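Local coordinates for hypothetical protein Atu0120 (Agrobacterium tumefaciens, PDB 2I6H), which is of unknown function, an all-helical member of the bacterial DUF924 family that forms a two-chain assembly with bound calcium ions, at residues 165-168 against 169-172; 142-145 against 146-149. All coordinates share one frame; numbering follows the deposited sequence. Where two conformers were deposited one is given.

Contact 1. Residues 165-168 against 169-172; sequences HAEE and HRDI
H169 and H165 meet one turn apart on helix 160-176, and two backbone-directed bonds join them. H169 ND1 donates to H165 O at 2.8 Å, nearly straight at 169°, with the oxygen close to the imidazole plane. The amide H169 N reaches the same H165 O from the other face of the carbonyl plane, at 3.1 Å, in the ordinary helical bond. Histidine suits the place because ND1 can offer an N-H to the backbone oxygen one turn earlier; CG anti to the carbonyl carbon (chi1 -76°) puts the ring there. Two more backbone bonds, R170 N to A166 O and D171 N to E167 O, continue the helix.

The charged pair is E167 with R170. E167 OE1 takes both R170 NH2, at 2.7 Å, and R170 NE, at 3.0 Å, so the arginine grips one oxygen side-on from the syn side. Carboxylate and guanidinium planes stand 83° apart. With CG anti to the backbone N, the R170 chain runs out and bends at chi3, which brings NE round to the glutamate. Opposite charges three residues apart face the same side of a helix, and arginine has N-H groups enough to hold E174 too, through NH1.

One water donates to E167 OE1 and D171 OD1. The E168 side chain is about 4 Å from a bound calcium ion, near the like-charged D48 of the second subunit; the cation probably eases their repulsion.

To make its bond H169 ND1 must bear a hydrogen; R170 and the water probably temper repulsion between E167 and D171.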
loop_
_atom_site.group_PDB
_atom_site.type_symbol
_atom_site.label_atom_id
_atom_site.label_comp_id
_atom_site.label_asym_id
_atom_site.label_seq_id
_atom_site.Cartn_x
_atom_site.Cartn_y
_atom_site.Cartn_z
ATOM N N HIS A 165 0.907 3.769 4.974
ATOM C CA HIS A 165 1.013 2.695 5.985
ATOM C C HIS A 165 1.774 3.142 7.254
ATOM O O HIS A 165 1.406 2.790 8.375
ATOM C CB HIS A 165 1.690 1.469 5.365
ATOM C CG HIS A 165 0.907 0.853 4.240
ATOM N ND1 HIS A 165 1.507 0.164 3.201
ATOM C CD2 HIS A 165 -0.423 0.814 4.000
ATOM C CE1 HIS A 165 0.574 -0.248 2.355
ATOM N NE2 HIS A 165 -0.606 0.138 2.812
ATOM N N ALA A 166 2.854 3.888 7.064
ATOM C CA ALA A 166 3.620 4.403 8.228
ATOM C C ALA A 166 2.736 5.312 9.109
ATOM O O ALA A 166 2.800 5.259 10.345
ATOM C CB ALA A 166 4.872 5.160 7.747
ATOM N N GLU A 167 1.895 6.117 8.469
ATOM C CA GLU A 167 1.018 7.039 9.184
ATOM C C GLU A 167 -0.103 6.297 9.898
ATOM O O GLU A 167 -0.464 6.673 11.018
ATOM C CB GLU A 167 0.448 8.110 8.244
ATOM C CG GLU A 167 1.484 9.105 7.751
ATOM C CD GLU A 167 2.059 10.051 8.836
ATOM O OE1 GLU A 167 1.563 10.090 9.993
ATOM O OE2 GLU A 167 3.040 10.756 8.509
ATOM N N GLU A 168 -0.614 5.229 9.271
ATOM C CA GLU A 168 -1.623 4.340 9.889
ATOM C C GLU A 168 -1.108 3.776 11.218
ATOM O O GLU A 168 -1.826 3.756 12.241
ATOM C CB GLU A 168 -1.916 3.156 8.968
ATOM C CG GLU A 168 -2.728 3.494 7.713
ATOM C CD GLU A 168 -4.177 3.799 8.029
ATOM O OE1 GLU A 168 -4.949 2.857 8.339
ATOM O OE2 GLU A 168 -4.539 4.982 7.965
ATOM N N HIS A 169 0.140 3.304 11.200
ATOM C CA HIS A 169 0.724 2.737 12.400
ATOM C C HIS A 169 0.938 3.829 13.446
ATOM O O HIS A 169 0.629 3.601 14.624
ATOM C CB HIS A 169 2.060 2.032 12.084
ATOM C CG HIS A 169 1.902 0.692 11.407
ATOM N ND1 HIS A 169 1.588 0.551 10.066
ATOM C CD2 HIS A 169 2.049 -0.567 11.892
ATOM C CE1 HIS A 169 1.549 -0.736 9.759
ATOM N NE2 HIS A 169 1.831 -1.435 10.849
ATOM N N ARG A 170 1.475 4.982 13.034
ATOM C CA ARG A 170 1.775 6.079 13.993
ATOM C C ARG A 170 0.513 6.542 14.709
ATOM O O ARG A 170 0.543 6.793 15.913
ATOM C CB ARG A 170 2.472 7.249 13.311
ATOM C CG ARG A 170 2.750 8.434 14.269
ATOM C CD ARG A 170 3.648 9.495 13.659
ATOM N NE ARG A 170 2.989 10.280 12.613
ATOM C CZ ARG A 170 2.321 11.404 12.840
ATOM N NH1 ARG A 170 2.182 11.879 14.090
ATOM N NH2 ARG A 170 1.782 12.059 11.813
ATOM N N ASP A 171 -0.609 6.582 13.995
ATOM C CA ASP A 171 -1.851 7.064 14.605
ATOM C C ASP A 171 -2.297 6.178 15.765
ATOM O O ASP A 171 -2.752 6.704 16.769
ATOM C CB ASP A 171 -2.971 7.109 13.584
ATOM C CG ASP A 171 -2.833 8.291 12.624
ATOM O OD1 ASP A 171 -2.103 9.279 12.928
ATOM O OD2 ASP A 171 -3.455 8.222 11.553
ATOM N N ILE A 172 -2.183 4.847 15.603
ATOM C CA ILE A 172 -2.579 3.916 16.653
ATOM C C ILE A 172 -1.705 4.107 17.898
ATOM O O ILE A 172 -2.219 4.191 19.029
ATOM C CB ILE A 172 -2.537 2.444 16.153
ATOM C CG1 ILE A 172 -3.417 2.268 14.905
ATOM C CG2 ILE A 172 -2.978 1.482 17.251
ATOM C CD1 ILE A 172 -3.099 0.976 14.139
HETATM O O HOH W 1 -1.377 10.594 10.277
HETATM O O HOH W 2 -3.290 7.114 8.810
#

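Contact 2. Residues 142-145 against 146-149; sequences AEDI and AAQQ
A142 O is gripped by two donors: Q148 NE2 at 2.8 Å, with the oxygen lying in the amide plane of the glutamine, and D144 N in a weak bond that closes an inverse gamma turn centred on E143. The chain of Q148 bends at chi2 (-64°), which folds the amide back over the start of the helix toward the preceding loop. Its NE2 also bonds S140 O, so both acceptors belong to the end of helix 137-140 and the loop after it. Glutamine fits this buried site: an uncharged amide supplies N-H groups to backbone oxygens.

D144 is the N-cap of helix 145-155. In the conformer described, one of two, its OD2 accepts from A147 N at 3.0 Å, and that donor comes from well above the carboxylate plane. There chi1 is 69°, which sets CG between the backbone N and the carbonyl carbon. Aspartate is a common N-cap, being short enough to reach an amide of the first turn, and its negative charge probably gains from the helix dipole. The helix's own bonds follow, Q148 N to D144 O and Q149 N to I145 O.

The methyl of A142 packs on that of A147, CB to CB 3.7 Å; small side chains let loop and helix come this close. On the exposed side I145 and Q149 run alongside each other, while the Q149 amide bonds E174 on helix 160-176.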
loop_
_atom_site.group_PDB
_atom_site.type_symbol
_atom_site.label_atom_id
_atom_site.label_comp_id
_atom_site.label_asym_id
_atom_site.label_seq_id
_atom_site.Cartn_x
_atom_site.Cartn_y
_atom_site.Cartn_z
ATOM N N ALA A 142 7.206 -0.907 16.195
ATOM C CA ALA A 142 7.558 -0.625 17.599
ATOM C C ALA A 142 6.459 0.159 18.315
ATOM O O ALA A 142 5.882 1.117 17.751
ATOM C CB ALA A 142 8.899 0.129 17.661
ATOM N N GLU A 143 6.181 -0.227 19.565
ATOM C CA GLU A 143 5.193 0.490 20.374
ATOM C C GLU A 143 5.876 1.641 21.113
ATOM O O GLU A 143 6.029 1.589 22.323
ATOM C CB GLU A 143 4.501 -0.483 21.335
ATOM C CG GLU A 143 3.692 -1.522 20.599
ATOM C CD GLU A 143 2.897 -2.458 21.519
ATOM O OE1 GLU A 143 3.412 -2.891 22.597
ATOM O OE2 GLU A 143 1.750 -2.778 21.149
ATOM N N ASP A 144 6.335 2.640 20.362
ATOM C CA ASP A 144 6.912 3.851 20.945
ATOM C C ASP A 144 6.914 4.946 19.918
ATOM O O ASP A 144 7.089 4.766 18.726
ATOM C CB ASP A 144 8.312 3.691 21.552
ATOM C CG ASP A 144 9.379 3.450 20.509
ATOM O OD1 ASP A 144 9.498 2.288 20.077
ATOM O OD2 ASP A 144 10.101 4.407 20.137
ATOM N N ILE A 145 6.587 6.121 20.439
ATOM C CA ILE A 145 6.324 7.285 19.618
ATOM C C ILE A 145 7.519 7.725 18.814
ATOM O O ILE A 145 7.371 8.072 17.643
ATOM C CB ILE A 145 5.720 8.407 20.518
ATOM C CG1 ILE A 145 4.394 7.882 21.087
ATOM C CG2 ILE A 145 5.595 9.719 19.783
ATOM C CD1 ILE A 145 3.976 8.513 22.406
ATOM N N ALA A 146 8.718 7.688 19.416
ATOM C CA ALA A 146 9.932 8.108 18.683
ATOM C C ALA A 146 10.094 7.247 17.425
ATOM O O ALA A 146 10.333 7.782 16.338
ATOM C CB ALA A 146 11.171 7.954 19.553
ATOM N N ALA A 147 9.965 5.924 17.593
ATOM C CA ALA A 147 10.086 4.989 16.468
ATOM C C ALA A 147 9.062 5.296 15.391
ATOM O O ALA A 147 9.371 5.304 14.195
ATOM C CB ALA A 147 9.903 3.575 16.957
ATOM N N GLN A 148 7.835 5.576 15.799
ATOM C CA GLN A 148 6.784 5.866 14.807
ATOM C C GLN A 148 7.066 7.122 13.996
ATOM O O GLN A 148 6.831 7.154 12.790
ATOM C CB GLN A 148 5.437 5.987 15.504
ATOM C CG GLN A 148 4.939 4.650 16.099
ATOM C CD GLN A 148 4.666 3.596 15.038
ATOM O OE1 GLN A 148 4.250 3.905 13.923
ATOM N NE2 GLN A 148 4.884 2.342 15.391
ATOM N N GLN A 149 7.520 8.175 14.676
ATOM C CA GLN A 149 7.832 9.427 13.996
ATOM C C GLN A 149 8.989 9.200 13.052
ATOM O O GLN A 149 8.977 9.714 11.930
ATOM C CB GLN A 149 8.124 10.512 15.028
ATOM C CG GLN A 149 6.867 10.743 15.850
ATOM C CD GLN A 149 6.904 12.041 16.546
ATOM O OE1 GLN A 149 7.966 12.672 16.639
ATOM N NE2 GLN A 149 5.757 12.455 17.079
#

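From the N terminus, the chain leaves helix 137-140 and reaches contact 2 first, where the short loop turns into helix 145-155. That helix leads to the next one, 160-176, whose middle holds contact 1. Each contact closes only a local turn of consecutive residues, so the two stand in series, neither nested nor crossed. Their centres nevertheless lie only about 10 Å apart, because the two successive helices pack together. Q148 lies at the interface, its OE1 3.1 Å from R170 N, and Q149 packs on R170. E174 gathers both sets, pairing with R170 and Q149. Contact 1 additionally faces the second subunit, which contact 2 does not touch.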